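PDB 1OY3: NF-kappa-B inhibitor beta, which binds NF-kappa-B and holds it in the cytoplasm, while its unphosphorylated, resynthesised form can accompany NF-kappa-B into the nucleus and protect it from inactivation by NFKBIA. Local coordinates for residues Q46-L51 / E62-A67; V96-R101 / L149-E154; L198-Q203 / P238-L243; S231-P236 / L243-G248. All blocks are in the same frame, centred on the assembly; numbering follows the deposited sequence.

How the contacts relate
The four contacts follow the line of ankyrin repeats from one end towards the other. Contact 1 closes the helix pair of repeat 2 and touches contact 2, about 13 Å away between centres: Y65 OH lies 2.7 Å from Q99 O, probably a hydrogen bond. Contact 2 joins repeat 3 to the chain that resumes after an unmodelled insert (109-143). Contacts 3 and 4, their centres about 6 Å apart, share L243 and helix 238-246; contact 3 joins repeats 5 and 6, contact 4 lies inside repeat 6. Contacts 1 and 4 sit about 41 Å apart between centres, on opposite sides of the chain's centre. Another protein chain reaches contacts 1, 2 and 4, but not contact 3.

Contact 1: residues Q46-L51 / E62-A67; sequences QTALHL and EKLYAA
The helix-turn-helix of ankyrin repeat 2 is closed here, where A48 and L49 at the start of helix 48-55 meet L64 near the end of helix 58-66. With L64 CG anti to the carbonyl carbon (chi1 -64°), its branched end is carried across to the first helix: L64 CD1 and CD2 each lie 4.1 Å from A48 CB, and L64 CD1 also meets the backbone, 3.5 Å from A48 O and 3.8 Å from L49 CA. L49 adds a looser contact, its CD2 4.3 Å from L64 CB. A48 is small, which is consistent with the close approach of the backbones, the CA atoms of L49 and L64 being 6.2 Å apart. Everything that touches is buried, and L29 of helix 22-32 packs on L64 while A81 of the next repeat packs on L49.

The first helix starts with T-A-L-H, a form of the TPLH motif of ankyrin repeats. T47 is the N-cap and forms a capping box with H50: the backbone N of H50 reaches T47 OG1 in a weak bond of 3.3 Å, while H50 NE2, on the far side of the ring, has weak bonds to V73 O and H79 O, linking the cap to the following loop. The return bond is the stronger one: T47 N donates to H50 ND1 at 2.8 Å, entering in the plane of the imidazole with an N-H...N angle of 156°.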
loop_
_atom_site.group_PDB
_atom_site.type_symbol
_atom_site.label_atom_id
_atom_site.label_comp_id
_atom_site.label_asym_id
_atom_site.label_seq_id
_atom_site.Cartn_x
_atom_site.Cartn_y
_atom_site.Cartn_z
ATOM N N GLN C 46 -12.313 9.499 -0.245
ATOM C CA GLN C 46 -13.291 8.454 0.020
ATOM C C GLN C 46 -14.699 8.789 -0.445
ATOM O O GLN C 46 -15.143 9.933 -0.363
ATOM C CB GLN C 46 -13.346 8.168 1.515
ATOM C CG GLN C 46 -12.039 7.743 2.140
ATOM C CD GLN C 46 -12.109 7.800 3.651
ATOM O OE1 GLN C 46 -11.362 7.110 4.359
ATOM N NE2 GLN C 46 -13.000 8.645 4.157
ATOM N N THR C 47 -15.403 7.776 -0.934
ATOM C CA THR C 47 -16.787 7.951 -1.361
ATOM C C THR C 47 -17.600 7.329 -0.229
ATOM O O THR C 47 -17.032 6.855 0.760
ATOM C CB THR C 47 -17.073 7.185 -2.661
ATOM O OG1 THR C 47 -16.818 5.789 -2.455
ATOM C CG2 THR C 47 -16.182 7.706 -3.790
ATOM N N ALA C 48 -18.920 7.324 -0.357
ATOM C CA ALA C 48 -19.760 6.722 0.673
ATOM C C ALA C 48 -19.500 5.215 0.713
ATOM O O ALA C 48 -19.537 4.594 1.780
ATOM C CB ALA C 48 -21.225 6.991 0.370
ATOM N N LEU C 49 -19.237 4.633 -0.457
ATOM C CA LEU C 49 -18.976 3.194 -0.565
ATOM C C LEU C 49 -17.741 2.863 0.262
ATOM O O LEU C 49 -17.751 1.937 1.053
ATOM C CB LEU C 49 -18.716 2.792 -2.027
ATOM C CG LEU C 49 -19.286 1.477 -2.573
ATOM C CD1 LEU C 49 -18.321 0.878 -3.605
ATOM C CD2 LEU C 49 -19.528 0.510 -1.448
ATOM N N HIS C 50 -16.673 3.630 0.056
ATOM C CA HIS C 50 -15.416 3.435 0.778
ATOM C C HIS C 50 -15.674 3.419 2.278
ATOM O O HIS C 50 -15.161 2.572 3.012
ATOM C CB HIS C 50 -14.432 4.570 0.486
ATOM C CG HIS C 50 -13.806 4.521 -0.872
ATOM N ND1 HIS C 50 -13.836 5.593 -1.742
ATOM C CD2 HIS C 50 -13.063 3.566 -1.479
ATOM C CE1 HIS C 50 -13.136 5.302 -2.823
ATOM N NE2 HIS C 50 -12.655 4.078 -2.689
ATOM N N LEU C 51 -16.458 4.384 2.736
ATOM C CA LEU C 51 -16.768 4.470 4.154
ATOM C C LEU C 51 -17.498 3.224 4.638
ATOM O O LEU C 51 -17.174 2.683 5.686
ATOM C CB LEU C 51 -17.618 5.720 4.424
ATOM C CG LEU C 51 -16.845 7.016 4.175
ATOM C CD1 LEU C 51 -17.771 8.229 4.305
ATOM C CD2 LEU C 51 -15.686 7.095 5.153
ATOM N N GLU C 62 -24.375 -2.929 0.003
ATOM C CA GLU C 62 -25.305 -3.369 -1.034
ATOM C C GLU C 62 -26.198 -2.232 -1.512
ATOM O O GLU C 62 -26.439 -2.087 -2.711
ATOM C CB GLU C 62 -26.171 -4.535 -0.530
ATOM C CG GLU C 62 -27.246 -5.004 -1.519
ATOM C CD GLU C 62 -27.969 -6.269 -1.063
ATOM O OE1 GLU C 62 -28.301 -6.361 0.137
ATOM O OE2 GLU C 62 -28.208 -7.166 -1.901
ATOM N N LYS C 63 -26.697 -1.430 -0.576
ATOM C CA LYS C 63 -27.569 -0.315 -0.933
ATOM C C LYS C 63 -26.833 0.618 -1.869
ATOM O O LYS C 63 -27.330 0.964 -2.944
ATOM C CB LYS C 63 -27.996 0.445 0.317
ATOM C CG LYS C 63 -28.849 -0.362 1.264
ATOM C CD LYS C 63 -29.307 0.518 2.416
ATOM C CE LYS C 63 -30.203 -0.235 3.368
ATOM N NZ LYS C 63 -30.528 0.637 4.522
ATOM N N LEU C 64 -25.627 1.004 -1.465
ATOM C CA LEU C 64 -24.800 1.890 -2.269
ATOM C C LEU C 64 -24.495 1.238 -3.612
ATOM O O LEU C 64 -24.595 1.882 -4.661
ATOM C CB LEU C 64 -23.503 2.230 -1.509
ATOM C CG LEU C 64 -23.789 3.007 -0.219
ATOM C CD1 LEU C 64 -22.554 3.092 0.675
ATOM C CD2 LEU C 64 -24.287 4.405 -0.598
ATOM N N TYR C 65 -24.151 -0.047 -3.583
ATOM C CA TYR C 65 -23.824 -0.781 -4.809
ATOM C C TYR C 65 -25.077 -0.896 -5.695
ATOM O O TYR C 65 -25.029 -0.669 -6.906
ATOM C CB TYR C 65 -23.294 -2.181 -4.447
ATOM C CG TYR C 65 -22.672 -2.979 -5.587
ATOM C CD1 TYR C 65 -22.686 -4.376 -5.558
ATOM C CD2 TYR C 65 -22.034 -2.353 -6.661
ATOM C CE1 TYR C 65 -22.091 -5.123 -6.554
ATOM C CE2 TYR C 65 -21.414 -3.108 -7.678
ATOM C CZ TYR C 65 -21.455 -4.492 -7.606
ATOM O OH TYR C 65 -20.835 -5.265 -8.571
ATOM N N ALA C 66 -26.199 -1.237 -5.073
ATOM C CA ALA C 66 -27.462 -1.386 -5.779
ATOM C C ALA C 66 -27.853 -0.060 -6.413
ATOM O O ALA C 66 -28.387 -0.031 -7.521
ATOM C CB ALA C 66 -28.558 -1.849 -4.811
ATOM N N ALA C 67 -27.579 1.031 -5.693
ATOM C CA ALA C 67 -27.893 2.381 -6.147
ATOM C C ALA C 67 -27.001 2.849 -7.282
ATOM O O ALA C 67 -27.246 3.901 -7.868
ATOM C CB ALA C 67 -27.794 3.361 -4.978
#

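Contact 2: residues V96-R101 / L149-E154; sequences VLLQPR and LQLEAE
Q150 and L97 meet at about a right angle: the glutamine chain, extended beyond CG, runs up to the end of helix 91-97 and lays its amide against the leucine. Q150 OE1 comes 3.5 Å from L97 CB, and Q150 NE2 donates to L97 O at 3.1 Å with an N-H...O angle of 153°. The donor stands above the carbonyl plane, 51° out of it, so the bond avoids the lone-pair direction. NE2 also bonds W147 O, just before 149-154, and these two carbonyls fix the rotation of the amide. L97 O in turn receives a second, weak bond from Q99 N, which closes the inverse gamma turn centred on L98.

L98 and L151 cross obliquely beside this bond. Only their CD2 methyls touch, at 3.5 Å, tighter than the usual van der Waals distance. Each leucine has CG anti to its carbonyl carbon, a choice that sends the branched ends towards one another. L82 of helix 81-85 packs on both L98 and Q150.

A glutamine side chain from a type I turn, Q150 to A153, bonded to the last carbonyl of helix 91-97 ties ankyrin repeat 3 to the loop leading to repeat 4, consistent with the stack of repeats running on past the insert.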
loop_
_atom_site.group_PDB
_atom_site.type_symbol
_atom_site.label_atom_id
_atom_site.label_comp_id
_atom_site.label_asym_id
_atom_site.label_seq_id
_atom_site.Cartn_x
_atom_site.Cartn_y
_atom_site.Cartn_z
ATOM N N VAL C 96 -20.517 -8.990 -1.319
ATOM C CA VAL C 96 -21.533 -8.151 -1.948
ATOM C C VAL C 96 -20.963 -7.530 -3.228
ATOM O O VAL C 96 -21.629 -7.475 -4.262
ATOM C CB VAL C 96 -21.961 -6.989 -1.015
ATOM C CG1 VAL C 96 -22.872 -6.047 -1.760
ATOM C CG2 VAL C 96 -22.644 -7.539 0.241
ATOM N N LEU C 97 -19.722 -7.059 -3.153
ATOM C CA LEU C 97 -19.093 -6.426 -4.302
ATOM C C LEU C 97 -18.693 -7.384 -5.414
ATOM O O LEU C 97 -18.792 -7.041 -6.594
ATOM C CB LEU C 97 -17.855 -5.638 -3.869
ATOM C CG LEU C 97 -18.070 -4.419 -2.965
ATOM C CD1 LEU C 97 -16.719 -3.866 -2.550
ATOM C CD2 LEU C 97 -18.900 -3.356 -3.690
ATOM N N LEU C 98 -18.251 -8.580 -5.031
ATOM C CA LEU C 98 -17.783 -9.585 -5.979
ATOM C C LEU C 98 -18.847 -10.371 -6.765
ATOM O O LEU C 98 -18.832 -11.600 -6.786
ATOM C CB LEU C 98 -16.855 -10.557 -5.241
ATOM C CG LEU C 98 -15.600 -9.895 -4.650
ATOM C CD1 LEU C 98 -14.895 -10.855 -3.711
ATOM C CD2 LEU C 98 -14.679 -9.457 -5.769
ATOM N N GLN C 99 -19.756 -9.649 -7.411
ATOM C CA GLN C 99 -20.823 -10.246 -8.222
ATOM C C GLN C 99 -21.499 -9.120 -8.984
ATOM O O GLN C 99 -21.281 -7.956 -8.680
ATOM C CB GLN C 99 -21.853 -10.958 -7.334
ATOM C CG GLN C 99 -22.621 -10.052 -6.382
ATOM C CD GLN C 99 -23.461 -10.837 -5.370
ATOM O OE1 GLN C 99 -23.092 -10.960 -4.200
ATOM N NE2 GLN C 99 -24.581 -11.376 -5.822
ATOM N N PRO C 100 -22.320 -9.454 -9.992
ATOM C CA PRO C 100 -23.001 -8.415 -10.761
ATOM C C PRO C 100 -23.830 -7.527 -9.841
ATOM O O PRO C 100 -24.514 -8.019 -8.952
ATOM C CB PRO C 100 -23.871 -9.218 -11.724
ATOM C CG PRO C 100 -23.051 -10.461 -11.943
ATOM C CD PRO C 100 -22.589 -10.788 -10.555
ATOM N N ARG C 101 -23.753 -6.222 -10.054
ATOM C CA ARG C 101 -24.505 -5.265 -9.255
ATOM C C ARG C 101 -25.974 -5.683 -9.131
ATOM O O ARG C 101 -26.541 -6.262 -10.052
ATOM C CB ARG C 101 -24.414 -3.873 -9.894
ATOM C CG ARG C 101 -25.342 -2.848 -9.266
ATOM C CD ARG C 101 -25.311 -1.501 -9.974
ATOM N NE ARG C 101 -24.157 -0.684 -9.608
ATOM C CZ ARG C 101 -22.953 -0.786 -10.160
ATOM N NH1 ARG C 101 -22.728 -1.676 -11.118
ATOM N NH2 ARG C 101 -21.975 0.013 -9.759
ATOM N N LEU C 149 -13.529 -6.309 -12.851
ATOM C CA LEU C 149 -12.468 -5.331 -13.035
ATOM C C LEU C 149 -11.967 -4.870 -11.662
ATOM O O LEU C 149 -10.962 -4.174 -11.573
ATOM C CB LEU C 149 -12.977 -4.128 -13.837
ATOM C CG LEU C 149 -13.526 -4.456 -15.231
ATOM C CD1 LEU C 149 -14.169 -3.220 -15.845
ATOM C CD2 LEU C 149 -12.402 -4.977 -16.113
ATOM N N GLN C 150 -12.676 -5.253 -10.599
ATOM C CA GLN C 150 -12.279 -4.879 -9.235
ATOM C C GLN C 150 -11.119 -5.758 -8.762
ATOM O O GLN C 150 -10.255 -5.326 -7.986
ATOM C CB GLN C 150 -13.441 -5.076 -8.259
ATOM C CG GLN C 150 -14.649 -4.173 -8.463
ATOM C CD GLN C 150 -15.830 -4.590 -7.581
ATOM O OE1 GLN C 150 -15.819 -4.380 -6.365
ATOM N NE2 GLN C 150 -16.839 -5.204 -8.192
ATOM N N LEU C 151 -11.110 -6.989 -9.251
ATOM C CA LEU C 151 -10.125 -7.985 -8.876
ATOM C C LEU C 151 -8.689 -7.620 -9.162
ATOM O O LEU C 151 -7.788 -8.000 -8.423
ATOM C CB LEU C 151 -10.444 -9.321 -9.563
ATOM C CG LEU C 151 -11.791 -9.960 -9.225
ATOM C CD1 LEU C 151 -11.907 -11.284 -9.984
ATOM C CD2 LEU C 151 -11.910 -10.180 -7.714
ATOM N N GLU C 152 -8.461 -6.902 -10.245
ATOM C CA GLU C 152 -7.098 -6.548 -10.580
ATOM C C GLU C 152 -6.816 -5.051 -10.452
ATOM O O GLU C 152 -5.804 -4.557 -10.938
ATOM C CB GLU C 152 -6.770 -7.086 -11.973
ATOM C CG GLU C 152 -6.926 -8.614 -12.039
ATOM C CD GLU C 152 -6.060 -9.334 -11.010
ATOM O OE1 GLU C 152 -6.523 -10.344 -10.423
ATOM O OE2 GLU C 152 -4.911 -8.894 -10.794
ATOM N N ALA C 153 -7.711 -4.340 -9.770
ATOM C CA ALA C 153 -7.515 -2.913 -9.550
ATOM C C ALA C 153 -6.270 -2.789 -8.664
ATOM O O ALA C 153 -6.111 -3.537 -7.702
ATOM C CB ALA C 153 -8.735 -2.305 -8.843
ATOM N N GLU C 154 -5.374 -1.869 -8.985
ATOM C CA GLU C 154 -4.193 -1.742 -8.154
ATOM C C GLU C 154 -4.129 -0.402 -7.449
ATOM O O GLU C 154 -4.431 0.632 -8.034
ATOM C CB GLU C 154 -2.906 -1.975 -8.974
ATOM C CG GLU C 154 -2.575 -0.910 -9.996
ATOM C CD GLU C 154 -1.128 -0.990 -10.480
ATOM O OE1 GLU C 154 -0.818 -0.388 -11.533
ATOM O OE2 GLU C 154 -0.296 -1.639 -9.807
#

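Contact 3: residues L198-Q203 / P238-L243; sequences LAVEAQ and PILARL
The carboxamide of Q203 has the CD1 methyl of L240 off one side of its plane, 3.4 Å from Q203 CD and over the O-C-N end of the group. This is a repeat-to-repeat contact of the ankyrin stack, in which the C-terminal end of helix 195-201 in repeat 5 meets helix 238-246 in repeat 6. The two side chains cross at about a right angle, and the amide gets its position from a bend at chi2 (-68°), which folds the end of Q203 back alongside its own helix. Its OE1 accepts a hydrogen bond from N237 N, just ahead of 238-243. NE2 points at V200 O, but that distance is too short in the model to be trusted in detail.

Q203 also ends its helix in a Schellman motif, with a positive phi of 53° and its backbone N bonded to V200 O at 2.9 Å. L240 is the large partner on the other side: buried, it packs against V200 and Q203, and further on A205 and L208 of helix 205-213. S231 and A232 of helix 228-233 also pack on V200. On the V200 side the methyl contacts are looser, with L240 CD1 3.7 Å from V200 O and 4.4 Å from V200 CG1.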
loop_
_atom_site.group_PDB
_atom_site.type_symbol
_atom_site.label_atom_id
_atom_site.label_comp_id
_atom_site.label_asym_id
_atom_site.label_seq_id
_atom_site.Cartn_x
_atom_site.Cartn_y
_atom_site.Cartn_z
ATOM N N LEU C 198 4.395 -13.124 -0.845
ATOM C CA LEU C 198 3.820 -12.356 0.248
ATOM C C LEU C 198 3.384 -13.269 1.382
ATOM O O LEU C 198 3.587 -12.955 2.547
ATOM C CB LEU C 198 2.635 -11.513 -0.243
ATOM C CG LEU C 198 3.015 -10.540 -1.363
ATOM C CD1 LEU C 198 1.791 -9.781 -1.824
ATOM C CD2 LEU C 198 4.085 -9.581 -0.879
ATOM N N ALA C 199 2.792 -14.404 1.048
ATOM C CA ALA C 199 2.352 -15.323 2.086
ATOM C C ALA C 199 3.554 -15.809 2.884
ATOM O O ALA C 199 3.480 -15.949 4.102
ATOM C CB ALA C 199 1.612 -16.500 1.473
ATOM N N VAL C 200 4.667 -16.056 2.198
ATOM C CA VAL C 200 5.875 -16.518 2.876
ATOM C C VAL C 200 6.391 -15.412 3.804
ATOM O O VAL C 200 6.751 -15.669 4.955
ATOM C CB VAL C 200 6.965 -16.922 1.860
ATOM C CG1 VAL C 200 8.225 -17.361 2.587
ATOM C CG2 VAL C 200 6.460 -18.057 1.004
ATOM N N GLU C 201 6.408 -14.177 3.310
ATOM C CA GLU C 201 6.849 -13.060 4.128
ATOM C C GLU C 201 5.924 -12.924 5.326
ATOM O O GLU C 201 6.365 -12.601 6.428
ATOM C CB GLU C 201 6.842 -11.762 3.322
ATOM C CG GLU C 201 7.907 -11.719 2.242
ATOM C CD GLU C 201 8.229 -10.307 1.792
ATOM O OE1 GLU C 201 9.222 -10.135 1.049
ATOM O OE2 GLU C 201 7.491 -9.374 2.181
ATOM N N ALA C 202 4.640 -13.193 5.103
ATOM C CA ALA C 202 3.623 -13.105 6.150
ATOM C C ALA C 202 3.645 -14.309 7.087
ATOM O O ALA C 202 2.941 -14.322 8.100
ATOM C CB ALA C 202 2.246 -12.985 5.515
ATOM N N GLN C 203 4.449 -15.313 6.738
ATOM C CA GLN C 203 4.562 -16.549 7.512
ATOM C C GLN C 203 3.162 -17.139 7.735
ATOM O O GLN C 203 2.899 -17.784 8.749
ATOM C CB GLN C 203 5.256 -16.282 8.860
ATOM C CG GLN C 203 6.674 -15.709 8.749
ATOM C CD GLN C 203 7.679 -16.699 8.178
ATOM O OE1 GLN C 203 8.121 -17.626 8.862
ATOM N NE2 GLN C 203 8.040 -16.509 6.916
ATOM N N PRO C 238 9.221 -23.399 9.765
ATOM C CA PRO C 238 9.534 -24.541 8.896
ATOM C C PRO C 238 8.375 -25.015 8.026
ATOM O O PRO C 238 8.583 -25.525 6.931
ATOM C CB PRO C 238 9.969 -25.626 9.887
ATOM C CG PRO C 238 10.390 -24.849 11.112
ATOM C CD PRO C 238 9.344 -23.780 11.182
ATOM N N ILE C 239 7.157 -24.847 8.530
ATOM C CA ILE C 239 5.964 -25.272 7.815
ATOM C C ILE C 239 5.946 -24.778 6.378
ATOM O O ILE C 239 5.692 -25.549 5.450
ATOM C CB ILE C 239 4.690 -24.758 8.506
ATOM C CG1 ILE C 239 4.745 -25.066 10.005
ATOM C CG2 ILE C 239 3.464 -25.403 7.872
ATOM C CD1 ILE C 239 4.881 -26.533 10.336
ATOM N N LEU C 240 6.220 -23.488 6.208
ATOM C CA LEU C 240 6.222 -22.845 4.894
ATOM C C LEU C 240 7.071 -23.562 3.856
ATOM O O LEU C 240 6.629 -23.770 2.728
ATOM C CB LEU C 240 6.688 -21.394 5.034
ATOM C CG LEU C 240 5.804 -20.533 5.939
ATOM C CD1 LEU C 240 6.468 -19.189 6.181
ATOM C CD2 LEU C 240 4.441 -20.350 5.294
ATOM N N ALA C 241 8.287 -23.935 4.239
ATOM C CA ALA C 241 9.186 -24.637 3.335
ATOM C C ALA C 241 8.606 -26.016 3.003
ATOM O O ALA C 241 8.580 -26.427 1.842
ATOM C CB ALA C 241 10.554 -24.782 3.980
ATOM N N ARG C 242 8.131 -26.716 4.030
ATOM C CA ARG C 242 7.541 -28.040 3.860
ATOM C C ARG C 242 6.445 -27.995 2.800
ATOM O O ARG C 242 6.464 -28.774 1.844
ATOM C CB ARG C 242 6.953 -28.530 5.184
ATOM C CG ARG C 242 7.953 -28.590 6.337
ATOM C CD ARG C 242 7.261 -28.951 7.653
ATOM N NE ARG C 242 8.175 -28.919 8.792
ATOM C CZ ARG C 242 7.788 -28.986 10.064
ATOM N NH1 ARG C 242 6.502 -29.091 10.368
ATOM N NH2 ARG C 242 8.689 -28.942 11.036
ATOM N N LEU C 243 5.497 -27.075 2.974
ATOM C CA LEU C 243 4.384 -26.908 2.035
ATOM C C LEU C 243 4.877 -26.765 0.609
ATOM O O LEU C 243 4.525 -27.563 -0.263
ATOM C CB LEU C 243 3.555 -25.673 2.402
ATOM C CG LEU C 243 2.494 -25.811 3.497
ATOM C CD1 LEU C 243 3.089 -26.460 4.729
ATOM C CD2 LEU C 243 1.927 -24.430 3.825
#

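Contact 4: residues S231-P236 / L243-G248; sequences SALLRP and LLRAHG
A charged guanidinium set against a methyl is the odd feature here: L233 CD2 lies 3.9 Å from R245 NH1 and 4.0 Å from R245 NH2. The two side chains cross at about a right angle, and the methyl approaches the flat group obliquely. R245 gets there by folding, with its chain bent at chi2 (-76°) and again at chi3 (-142°), instead of reaching straight out from helix 238-246. E251 is a long, weak ionic partner for NH2, and P252 packs on L233 nearby.

One residue back on each helix, and more deeply buried, the contact is plain hydrocarbon. A232 CB and L244 CD1 touch at 3.8 Å, with P228 and L229 of helix 228-233 also against L244. These are the two helices of ankyrin repeat 6, and the second ends at G248 in a Schellman motif whose G248 N to R245 O bond measures 2.9 Å.

The chemistry thus divides by depth. Methyls meet methyls inside, while at the exposed margin the end of the arginine only brushes one leucine methyl and probably keeps its charge near solvent, so the pair is held by packing rather than by polar bonds between the helices.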
loop_
_atom_site.group_PDB
_atom_site.type_symbol
_atom_site.label_atom_id
_atom_site.label_comp_id
_atom_site.label_asym_id
_atom_site.label_seq_id
_atom_site.Cartn_x
_atom_site.Cartn_y
_atom_site.Cartn_z
ATOM N N SER C 231 12.851 -18.052 -0.458
ATOM C CA SER C 231 12.524 -17.034 0.520
ATOM C C SER C 231 12.157 -17.698 1.835
ATOM O O SER C 231 12.592 -17.261 2.899
ATOM C CB SER C 231 11.356 -16.175 0.025
ATOM O OG SER C 231 11.040 -15.168 0.970
ATOM N N ALA C 232 11.359 -18.762 1.757
ATOM C CA ALA C 232 10.927 -19.483 2.952
ATOM C C ALA C 232 12.092 -20.076 3.744
ATOM O O ALA C 232 12.017 -20.196 4.972
ATOM C CB ALA C 232 9.939 -20.583 2.572
ATOM N N LEU C 233 13.163 -20.453 3.051
ATOM C CA LEU C 233 14.323 -21.028 3.725
ATOM C C LEU C 233 14.963 -20.025 4.679
ATOM O O LEU C 233 15.395 -20.393 5.772
ATOM C CB LEU C 233 15.363 -21.508 2.705
ATOM C CG LEU C 233 15.036 -22.790 1.936
ATOM C CD1 LEU C 233 16.197 -23.168 1.038
ATOM C CD2 LEU C 233 14.753 -23.906 2.914
ATOM N N LEU C 234 15.016 -18.761 4.267
ATOM C CA LEU C 234 15.602 -17.704 5.090
ATOM C C LEU C 234 14.622 -17.239 6.166
ATOM O O LEU C 234 14.902 -16.309 6.915
ATOM C CB LEU C 234 15.995 -16.517 4.211
ATOM C CG LEU C 234 16.980 -16.799 3.080
ATOM C CD1 LEU C 234 17.204 -15.539 2.264
ATOM C CD2 LEU C 234 18.287 -17.291 3.660
ATOM N N ARG C 235 13.469 -17.892 6.232
ATOM C CA ARG C 235 12.446 -17.544 7.208
ATOM C C ARG C 235 12.478 -18.578 8.334
ATOM O O ARG C 235 13.003 -19.678 8.160
ATOM C CB ARG C 235 11.067 -17.534 6.535
ATOM C CG ARG C 235 10.991 -16.703 5.244
ATOM C CD ARG C 235 10.902 -15.198 5.498
ATOM N NE ARG C 235 11.072 -14.433 4.262
ATOM C CZ ARG C 235 10.826 -13.130 4.138
ATOM N NH1 ARG C 235 10.386 -12.427 5.176
ATOM N NH2 ARG C 235 11.039 -12.520 2.980
ATOM N N PRO C 236 11.917 -18.235 9.505
ATOM C CA PRO C 236 11.886 -19.133 10.664
ATOM C C PRO C 236 10.925 -20.324 10.599
ATOM O O PRO C 236 11.358 -21.473 10.695
ATOM C CB PRO C 236 11.558 -18.187 11.813
ATOM C CG PRO C 236 10.671 -17.185 11.160
ATOM C CD PRO C 236 11.400 -16.903 9.866
ATOM N N LEU C 243 5.497 -27.075 2.974
ATOM C CA LEU C 243 4.384 -26.908 2.035
ATOM C C LEU C 243 4.877 -26.765 0.609
ATOM O O LEU C 243 4.525 -27.563 -0.263
ATOM C CB LEU C 243 3.555 -25.673 2.402
ATOM C CG LEU C 243 2.494 -25.811 3.497
ATOM C CD1 LEU C 243 3.089 -26.460 4.729
ATOM C CD2 LEU C 243 1.927 -24.430 3.825
ATOM N N LEU C 244 5.685 -25.734 0.374
ATOM C CA LEU C 244 6.236 -25.473 -0.953
ATOM C C LEU C 244 6.881 -26.737 -1.502
ATOM O O LEU C 244 6.682 -27.087 -2.668
ATOM C CB LEU C 244 7.259 -24.331 -0.886
ATOM C CG LEU C 244 6.628 -22.945 -0.711
ATOM C CD1 LEU C 244 7.624 -21.967 -0.105
ATOM C CD2 LEU C 244 6.132 -22.456 -2.067
ATOM N N ARG C 245 7.642 -27.424 -0.654
ATOM C CA ARG C 245 8.298 -28.663 -1.053
ATOM C C ARG C 245 7.213 -29.632 -1.518
ATOM O O ARG C 245 7.203 -30.072 -2.668
ATOM C CB ARG C 245 9.033 -29.289 0.135
ATOM C CG ARG C 245 10.149 -28.459 0.755
ATOM C CD ARG C 245 11.407 -28.452 -0.093
ATOM N NE ARG C 245 12.611 -28.498 0.736
ATOM C CZ ARG C 245 12.899 -27.628 1.699
ATOM N NH1 ARG C 245 12.068 -26.628 1.963
ATOM N NH2 ARG C 245 14.014 -27.756 2.402
ATOM N N ALA C 246 6.293 -29.939 -0.607
ATOM C CA ALA C 246 5.193 -30.861 -0.875
ATOM C C ALA C 246 4.399 -30.536 -2.135
ATOM O O ALA C 246 3.774 -31.419 -2.719
ATOM C CB ALA C 246 4.261 -30.916 0.330
ATOM N N HIS C 247 4.415 -29.275 -2.557
ATOM C CA HIS C 247 3.682 -28.889 -3.757
ATOM C C HIS C 247 4.531 -28.729 -5.010
ATOM O O HIS C 247 4.153 -28.011 -5.937
ATOM C CB HIS C 247 2.871 -27.616 -3.513
ATOM C CG HIS C 247 1.529 -27.873 -2.900
ATOM N ND1 HIS C 247 1.349 -28.041 -1.542
ATOM C CD2 HIS C 247 0.311 -28.056 -3.466
ATOM C CE1 HIS C 247 0.079 -28.317 -1.300
ATOM N NE2 HIS C 247 -0.571 -28.333 -2.450
ATOM N N GLY C 248 5.676 -29.400 -5.036
ATOM C CA GLY C 248 6.536 -29.347 -6.208
ATOM C C GLY C 248 7.334 -28.086 -6.475
ATOM O O GLY C 248 7.607 -27.755 -7.628
#